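Local coordinates for protein sugar phosphate isomerase/epimerase (Parabacteroides distasonis, PDB 3L23) that binds a magnesium ion in a xylose isomerase-like TIM barrel and is probably a sugar phosphate isomerase or epimerase, at residues D216-W219 and T220-Q224; V194-I198 and Y199-L203. All coordinates share one frame; numbering follows the deposited sequence.

Contact 1. Residues D216-W219 and T220-Q224; sequences DVYW and TVMGQ. With MG (magnesium ion), chain B.
Carbonyl O of Asp-216 takes two bonds from Thr-220, on the first turn of the short helix that follows strand 211-216 of the TIM barrel, and the carboxylate of the same aspartate reaches the metal. Asp-216 OD2 binds the magnesium ion at 2.0 Å; two waters, His-165, His-242 and Glu-275 complete its shell. The other carboxylate oxygen serves as the N-cap: Trp-219 N donates to Asp-216 OD1 over 3.0 Å, almost straight at 173° but from above the carboxylate plane. CG lies anti to the backbone N (chi1 -175°), which puts the carboxylate between metal and helix start; the metal bond to OD2 and the capping bond to OD1 together hold its rotation.

Behind this first shell, Thr-220 N meets Asp-216 O nearly head-on, whereas Thr-220 OG1 donates to the same oxygen at 2.8 Å from well above the carbonyl plane. Asn-166 bonds both Asp-216 N and Thr-220 OG1, tying the start of the helix to the neighbouring strand end.

Further along the helix, Met-222, a selenomethionine, folds back over Tyr-218. Its first torsion (chi1 -69°, CG anti to the carbonyl carbon) lays CG over one ring face in a CH-pi contact, 3.7 Å from the Tyr-218 centroid; the bends at chi2 and chi3 then bring SE and CE round to the phenol end, SE in an oblique Met-aromatic contact. The hydroxyl of Tyr-218 is bonded to Arg-246. Trp-219 presents one indole face to Tyr-218 CE2 and packs CE3 obliquely against Met-222 CB. The helix closes in a Schellman motif with Gln-224, at positive phi, as its C-prime residue; there Gln-224 N donates to Val-221 O at 2.9 Å.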
ATOM      1  N   ASP A 216      -5.684  -0.596  -4.164  1.00 31.22           N
ATOM      2  CA  ASP A 216      -5.987  -1.927  -3.627  1.00 31.01           C
ATOM      3  C   ASP A 216      -7.299  -2.341  -4.253  1.00 30.54           C
ATOM      4  O   ASP A 216      -8.362  -1.777  -3.950  1.00 31.31           O
ATOM      5  CB  ASP A 216      -6.040  -1.910  -2.118  1.00 30.51           C
ATOM      6  CG  ASP A 216      -6.237  -3.280  -1.511  1.00 31.40           C
ATOM      7  OD1 ASP A 216      -7.200  -3.946  -1.899  1.00 30.65           O
ATOM      8  OD2 ASP A 216      -5.472  -3.632  -0.589  1.00 32.15           O
ATOM      9  N   VAL A 217      -7.219  -3.352  -5.111  1.00 31.11           N
ATOM     10  CA  VAL A 217      -8.407  -3.693  -5.903  1.00 30.21           C
ATOM     11  C   VAL A 217      -9.550  -4.219  -5.036  1.00 29.68           C
ATOM     12  O   VAL A 217     -10.718  -4.004  -5.381  1.00 29.35           O
ATOM     13  CB  VAL A 217      -8.075  -4.657  -7.086  1.00 29.66           C
ATOM     14  CG1 VAL A 217      -7.094  -3.992  -8.021  1.00 32.08           C
ATOM     15  CG2 VAL A 217      -7.537  -6.024  -6.615  1.00 28.73           C
ATOM     16  N   TYR A 218      -9.240  -4.990  -3.979  1.00 29.19           N
ATOM     17  CA  TYR A 218     -10.266  -5.546  -3.111  1.00 29.31           C
ATOM     18  C   TYR A 218     -10.982  -4.425  -2.341  1.00 30.06           C
ATOM     19  O   TYR A 218     -12.233  -4.381  -2.266  1.00 29.64           O
ATOM     20  CB  TYR A 218      -9.665  -6.515  -2.096  1.00 29.48           C
ATOM     21  CG  TYR A 218     -10.606  -6.973  -1.001  1.00 29.19           C
ATOM     22  CD1 TYR A 218     -11.575  -7.965  -1.206  1.00 28.50           C
ATOM     23  CD2 TYR A 218     -10.562  -6.406   0.299  1.00 28.27           C
ATOM     24  CE1 TYR A 218     -12.384  -8.397  -0.182  1.00 29.96           C
ATOM     25  CE2 TYR A 218     -11.351  -6.824   1.275  1.00 29.44           C
ATOM     26  CZ  TYR A 218     -12.294  -7.820   1.063  1.00 30.82           C
ATOM     27  OH  TYR A 218     -13.119  -8.264   2.041  1.00 31.16           O
ATOM     28  N   TRP A 219     -10.194  -3.545  -1.719  1.00 30.05           N
ATOM     29  CA  TRP A 219     -10.826  -2.518  -0.921  1.00 29.76           C
ATOM     30  C   TRP A 219     -11.594  -1.531  -1.780  1.00 29.91           C
ATOM     31  O   TRP A 219     -12.534  -0.903  -1.311  1.00 29.29           O
ATOM     32  CB  TRP A 219      -9.825  -1.818   0.009  1.00 30.67           C
ATOM     33  CG  TRP A 219      -9.471  -2.711   1.158  1.00 30.12           C
ATOM     34  CD1 TRP A 219      -8.316  -3.388   1.334  1.00 32.77           C
ATOM     35  CD2 TRP A 219     -10.316  -3.057   2.265  1.00 30.56           C
ATOM     36  NE1 TRP A 219      -8.381  -4.143   2.457  1.00 30.60           N
ATOM     37  CE2 TRP A 219      -9.589  -3.939   3.075  1.00 30.66           C
ATOM     38  CE3 TRP A 219     -11.603  -2.694   2.649  1.00 33.13           C
ATOM     39  CZ2 TRP A 219     -10.107  -4.487   4.238  1.00 30.98           C
ATOM     40  CZ3 TRP A 219     -12.127  -3.204   3.826  1.00 32.89           C
ATOM     41  CH2 TRP A 219     -11.386  -4.128   4.602  1.00 33.13           C
ATOM     42  N   THR A 220     -11.224  -1.383  -3.037  1.00 27.37           N
ATOM     43  CA  THR A 220     -11.999  -0.568  -4.014  1.00 27.83           C
ATOM     44  C   THR A 220     -13.388  -1.157  -4.222  1.00 27.32           C
ATOM     45  O   THR A 220     -14.428  -0.464  -4.088  1.00 27.12           O
ATOM     46  CB  THR A 220     -11.230  -0.374  -5.365  1.00 27.51           C
ATOM     47  OG1 THR A 220      -9.950   0.192  -5.067  1.00 29.20           O
ATOM     48  CG2 THR A 220     -11.998   0.571  -6.319  1.00 29.66           C
ATOM     49  N   VAL A 221     -13.432  -2.469  -4.441  1.00 28.24           N
ATOM     50  CA  VAL A 221     -14.704  -3.161  -4.535  1.00 28.24           C
ATOM     51  C   VAL A 221     -15.523  -3.056  -3.223  1.00 29.71           C
ATOM     52  O   VAL A 221     -16.739  -2.844  -3.256  1.00 29.76           O
ATOM     53  CB  VAL A 221     -14.488  -4.630  -5.001  1.00 27.99           C
ATOM     54  CG1 VAL A 221     -15.805  -5.452  -4.962  1.00 28.85           C
ATOM     55  CG2 VAL A 221     -13.808  -4.653  -6.436  1.00 29.53           C
HETATM   56  N   MSE A 222     -14.842  -3.108  -2.083  1.00 28.29           N
HETATM   57  CA  MSE A 222     -15.499  -3.004  -0.772  1.00 28.26           C
HETATM   58  C   MSE A 222     -15.959  -1.600  -0.506  1.00 27.71           C
HETATM   59  O   MSE A 222     -16.729  -1.357   0.460  1.00 30.02           O
HETATM   60  CB  MSE A 222     -14.555  -3.457   0.333  1.00 28.10           C
HETATM   61  CG  MSE A 222     -14.255  -4.924   0.313  1.00 31.18           C
HETATM   62 SE   MSE A 222     -15.697  -6.058   0.834  0.75 31.53          SE
HETATM   63  CE  MSE A 222     -15.378  -5.665   2.701  1.00 35.35           C
ATOM     64  N   GLY A 223     -15.513  -0.662  -1.350  1.00 27.44           N
ATOM     65  CA  GLY A 223     -16.054   0.695  -1.364  1.00 27.23           C
ATOM     66  C   GLY A 223     -17.097   0.978  -2.440  1.00 28.08           C
ATOM     67  O   GLY A 223     -17.363   2.150  -2.758  1.00 28.48           O
ATOM     68  N   GLN A 224     -17.645  -0.100  -3.013  0.70 28.72           N
ATOM     69  CA  GLN A 224     -18.724  -0.062  -4.003  0.70 29.66           C
ATOM     70  C   GLN A 224     -18.269   0.515  -5.336  0.70 29.29           C
ATOM     71  O   GLN A 224     -19.107   0.886  -6.162  0.70 29.49           O
ATOM     72  CB  GLN A 224     -19.965   0.661  -3.468  0.70 30.10           C
ATOM     73  CG  GLN A 224     -20.500   0.054  -2.189  0.70 31.91           C
ATOM     74  CD  GLN A 224     -21.742   0.737  -1.632  0.70 33.98           C
ATOM     75  OE1 GLN A 224     -22.735   0.962  -2.329  0.70 39.62           O
ATOM     76  NE2 GLN A 224     -21.695   1.049  -0.342  0.70 41.23           N
TER
HETATM   77 MG    MG B   1      -3.889  -3.416   0.591  1.00 16.51          MG
HETATM   78  O   HOH W   1      -5.254  -3.227   2.214  1.00 20.44           O
HETATM   79  O   HOH W   2      -2.411  -3.117   2.414  1.00 21.55           O

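Contact 2. Residues V194-I198 and Y199-L203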
ATOM      1  N   VAL A 194     -24.870  11.390  -3.257  1.00 53.90           N
ATOM      2  CA  VAL A 194     -24.879  12.797  -2.819  1.00 52.61           C
ATOM      3  C   VAL A 194     -23.526  13.102  -2.203  1.00 49.15           C
ATOM      4  O   VAL A 194     -23.077  12.364  -1.326  1.00 48.21           O
ATOM      5  CB  VAL A 194     -26.019  13.139  -1.816  1.00 52.62           C
ATOM      6  CG1 VAL A 194     -25.917  12.314  -0.539  1.00 53.76           C
ATOM      7  CG2 VAL A 194     -26.009  14.632  -1.485  1.00 53.44           C
ATOM      8  N   GLY A 195     -22.899  14.194  -2.647  1.00 45.67           N
ATOM      9  CA  GLY A 195     -21.543  14.535  -2.196  1.00 42.64           C
ATOM     10  C   GLY A 195     -20.478  13.811  -3.012  1.00 40.30           C
ATOM     11  O   GLY A 195     -20.778  12.941  -3.809  1.00 40.11           O
ATOM     12  N   ASP A 196     -19.230  14.179  -2.787  1.00 36.69           N
ATOM     13  CA  ASP A 196     -18.104  13.686  -3.563  1.00 35.12           C
ATOM     14  C   ASP A 196     -17.364  12.616  -2.810  1.00 32.50           C
ATOM     15  O   ASP A 196     -17.134  12.777  -1.615  1.00 30.33           O
ATOM     16  CB  ASP A 196     -17.143  14.831  -3.800  1.00 35.18           C
ATOM     17  CG  ASP A 196     -17.782  15.958  -4.524  1.00 37.18           C
ATOM     18  OD1 ASP A 196     -18.111  15.754  -5.708  1.00 38.62           O
ATOM     19  OD2 ASP A 196     -17.990  17.040  -3.909  1.00 39.43           O
ATOM     20  N   GLN A 197     -16.934  11.557  -3.509  1.00 30.62           N
ATOM     21  CA  GLN A 197     -16.119  10.550  -2.883  1.00 29.56           C
ATOM     22  C   GLN A 197     -14.759  11.151  -2.532  1.00 29.95           C
ATOM     23  O   GLN A 197     -14.138  11.842  -3.353  1.00 28.73           O
ATOM     24  CB  GLN A 197     -15.947   9.327  -3.793  1.00 28.90           C
ATOM     25  CG  GLN A 197     -17.287   8.615  -4.070  1.00 28.44           C
ATOM     26  CD  GLN A 197     -17.163   7.342  -4.879  1.00 29.28           C
ATOM     27  OE1 GLN A 197     -17.846   6.353  -4.581  1.00 30.94           O
ATOM     28  NE2 GLN A 197     -16.261   7.346  -5.889  1.00 28.79           N
ATOM     29  N   ILE A 198     -14.286  10.852  -1.329  1.00 29.43           N
ATOM     30  CA  ILE A 198     -12.957  11.328  -0.896  1.00 28.95           C
ATOM     31  C   ILE A 198     -11.875  10.988  -1.900  1.00 28.59           C
ATOM     32  O   ILE A 198     -11.053  11.833  -2.224  1.00 29.24           O
ATOM     33  CB  ILE A 198     -12.609  10.822   0.551  1.00 27.81           C
ATOM     34  CG1 ILE A 198     -13.522  11.477   1.571  1.00 28.94           C
ATOM     35  CG2 ILE A 198     -11.134  11.115   0.913  1.00 29.14           C
ATOM     36  CD1 ILE A 198     -13.582  10.730   2.900  1.00 29.61           C
ATOM     37  N   TYR A 199     -11.848   9.758  -2.417  1.00 28.95           N
ATOM     38  CA  TYR A 199     -10.805   9.361  -3.364  1.00 28.82           C
ATOM     39  C   TYR A 199     -10.778  10.251  -4.619  1.00 28.90           C
ATOM     40  O   TYR A 199      -9.685  10.571  -5.160  1.00 29.87           O
ATOM     41  CB  TYR A 199     -11.020   7.896  -3.739  1.00 29.44           C
ATOM     42  CG  TYR A 199      -9.822   7.171  -4.330  1.00 29.12           C
ATOM     43  CD1 TYR A 199      -8.700   6.872  -3.548  1.00 28.29           C
ATOM     44  CD2 TYR A 199      -9.809   6.781  -5.667  1.00 30.51           C
ATOM     45  CE1 TYR A 199      -7.615   6.203  -4.089  1.00 29.46           C
ATOM     46  CE2 TYR A 199      -8.725   6.105  -6.197  1.00 29.64           C
ATOM     47  CZ  TYR A 199      -7.647   5.828  -5.426  1.00 29.08           C
ATOM     48  OH  TYR A 199      -6.545   5.174  -5.934  1.00 31.37           O
ATOM     49  N   ASP A 200     -11.961  10.593  -5.125  1.00 28.67           N
ATOM     50  CA  ASP A 200     -12.064  11.520  -6.273  1.00 29.36           C
ATOM     51  C   ASP A 200     -11.480  12.890  -5.961  1.00 29.74           C
ATOM     52  O   ASP A 200     -10.833  13.479  -6.814  1.00 29.05           O
ATOM     53  CB  ASP A 200     -13.489  11.591  -6.776  1.00 29.54           C
ATOM     54  CG  ASP A 200     -13.945  10.262  -7.293  1.00 30.56           C
ATOM     55  OD1 ASP A 200     -13.085   9.571  -7.857  1.00 30.04           O
ATOM     56  OD2 ASP A 200     -15.111   9.885  -7.135  1.00 28.81           O
ATOM     57  N   LEU A 201     -11.674  13.380  -4.741  1.00 30.14           N
ATOM     58  CA  LEU A 201     -11.072  14.627  -4.318  1.00 30.54           C
ATOM     59  C   LEU A 201      -9.549  14.476  -4.224  1.00 30.34           C
ATOM     60  O   LEU A 201      -8.806  15.418  -4.539  1.00 30.52           O
ATOM     61  CB  LEU A 201     -11.649  15.106  -2.975  1.00 30.53           C
ATOM     62  CG  LEU A 201     -13.161  15.376  -2.922  1.00 30.67           C
ATOM     63  CD1 LEU A 201     -13.599  15.647  -1.493  1.00 31.21           C
ATOM     64  CD2 LEU A 201     -13.549  16.496  -3.897  1.00 30.03           C
HETATM   65  N   MSE A 202      -9.069  13.301  -3.801  1.00 31.09           N
HETATM   66  CA  MSE A 202      -7.626  13.087  -3.687  1.00 30.19           C
HETATM   67  C   MSE A 202      -6.973  13.125  -5.057  1.00 30.79           C
HETATM   68  O   MSE A 202      -5.917  13.739  -5.232  1.00 31.41           O
HETATM   69  CB  MSE A 202      -7.314  11.763  -2.974  1.00 30.86           C
HETATM   70  CG  MSE A 202      -7.603  11.812  -1.480  1.00 30.11           C
HETATM   71 SE   MSE A 202      -7.080  10.032  -0.782  0.75 31.04          SE
HETATM   72  CE  MSE A 202      -7.263  10.469   1.090  1.00 31.07           C
ATOM     73  N   LEU A 203      -7.585  12.445  -6.014  1.00 30.74           N
ATOM     74  CA  LEU A 203      -7.122  12.484  -7.411  1.00 30.46           C
ATOM     75  C   LEU A 203      -7.121  13.907  -7.934  1.00 30.79           C
ATOM     76  O   LEU A 203      -6.136  14.376  -8.519  1.00 31.01           O
ATOM     77  CB  LEU A 203      -8.009  11.614  -8.283  1.00 30.99           C
ATOM     78  CG  LEU A 203      -7.798  10.107  -8.090  1.00 31.85           C
ATOM     79  CD1 LEU A 203      -9.067   9.324  -8.552  1.00 32.91           C
ATOM     80  CD2 LEU A 203      -6.488   9.573  -8.739  1.00 31.93           C
TER
HETATM   81  O   HOH W   3     -17.128  11.532  -6.368  1.00 26.01           O
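Asp-200 OD2 is gripped by both the amide of Gln-197 and a water, at the N-terminus of helix 198-205 where it emerges from strand 196-197 with Gln-197 in the N-cap position. The water donates to Asp-200 OD2 at 2.7 Å and accepts from Gln-197 N, so it bridges the last strand residue to the first helical turn. The two side chains run alongside each other and point the same way, their amide and carboxylate planes 31° apart. Gln-197 NE2 donates to Asp-200 OD2 over 3.1 Å; the acceptor lies close to the amide plane, but the amide arrives from above the carboxylate. The glutamine is extended beyond CG (chi2 -176°), which carries its amide out to the level of the carboxylate. Both groups have further partners: Gln-197 OE1 accepts from Asn-225, and Asp-200 OD1 is bonded to Tyr-230 of helix 227-233. Were Gln-197 replaced by an alanine, Asp-200 OD2 would probably keep the water but lose its amide mate, and Asn-225 ND2 would lose one of its acceptors.

Alongside these polar contacts, the helix begins with Leu-201 N donating to Gln-197 O and Met-202 N to Ile-198 O. Leu-201 sets CD2 against Asp-196 CB, whose carboxylate is bonded to His-136, and also touches Val-174 of the strand paired with 196-197. Ile-198 and Met-202, a selenomethionine, lean across each other one turn apart, where Ile-198 CG2 meets Met-202 CE at 3.9 Å.

Contact 2 precedes contact 1 along the chain, and both mark a passage from strand into helix: strand 196-197 leads into helix 198-205, and strand 211-216 into helix 217-222. Their centres are about 15 Å apart and their nearest atoms about 5 Å, without touching. Strand 211-216 joins them in the fold, because Tyr-199 and Met-202 of contact 2 pack on it while Asp-216 at its end carries the metal. Helix 227-233 lies against both, and Asn-225 bonds to Gly-223 of one and Gln-197 of the other. Contact 1 thus belongs to the magnesium site of the barrel, whereas contact 2 is structural packing farther from the metal.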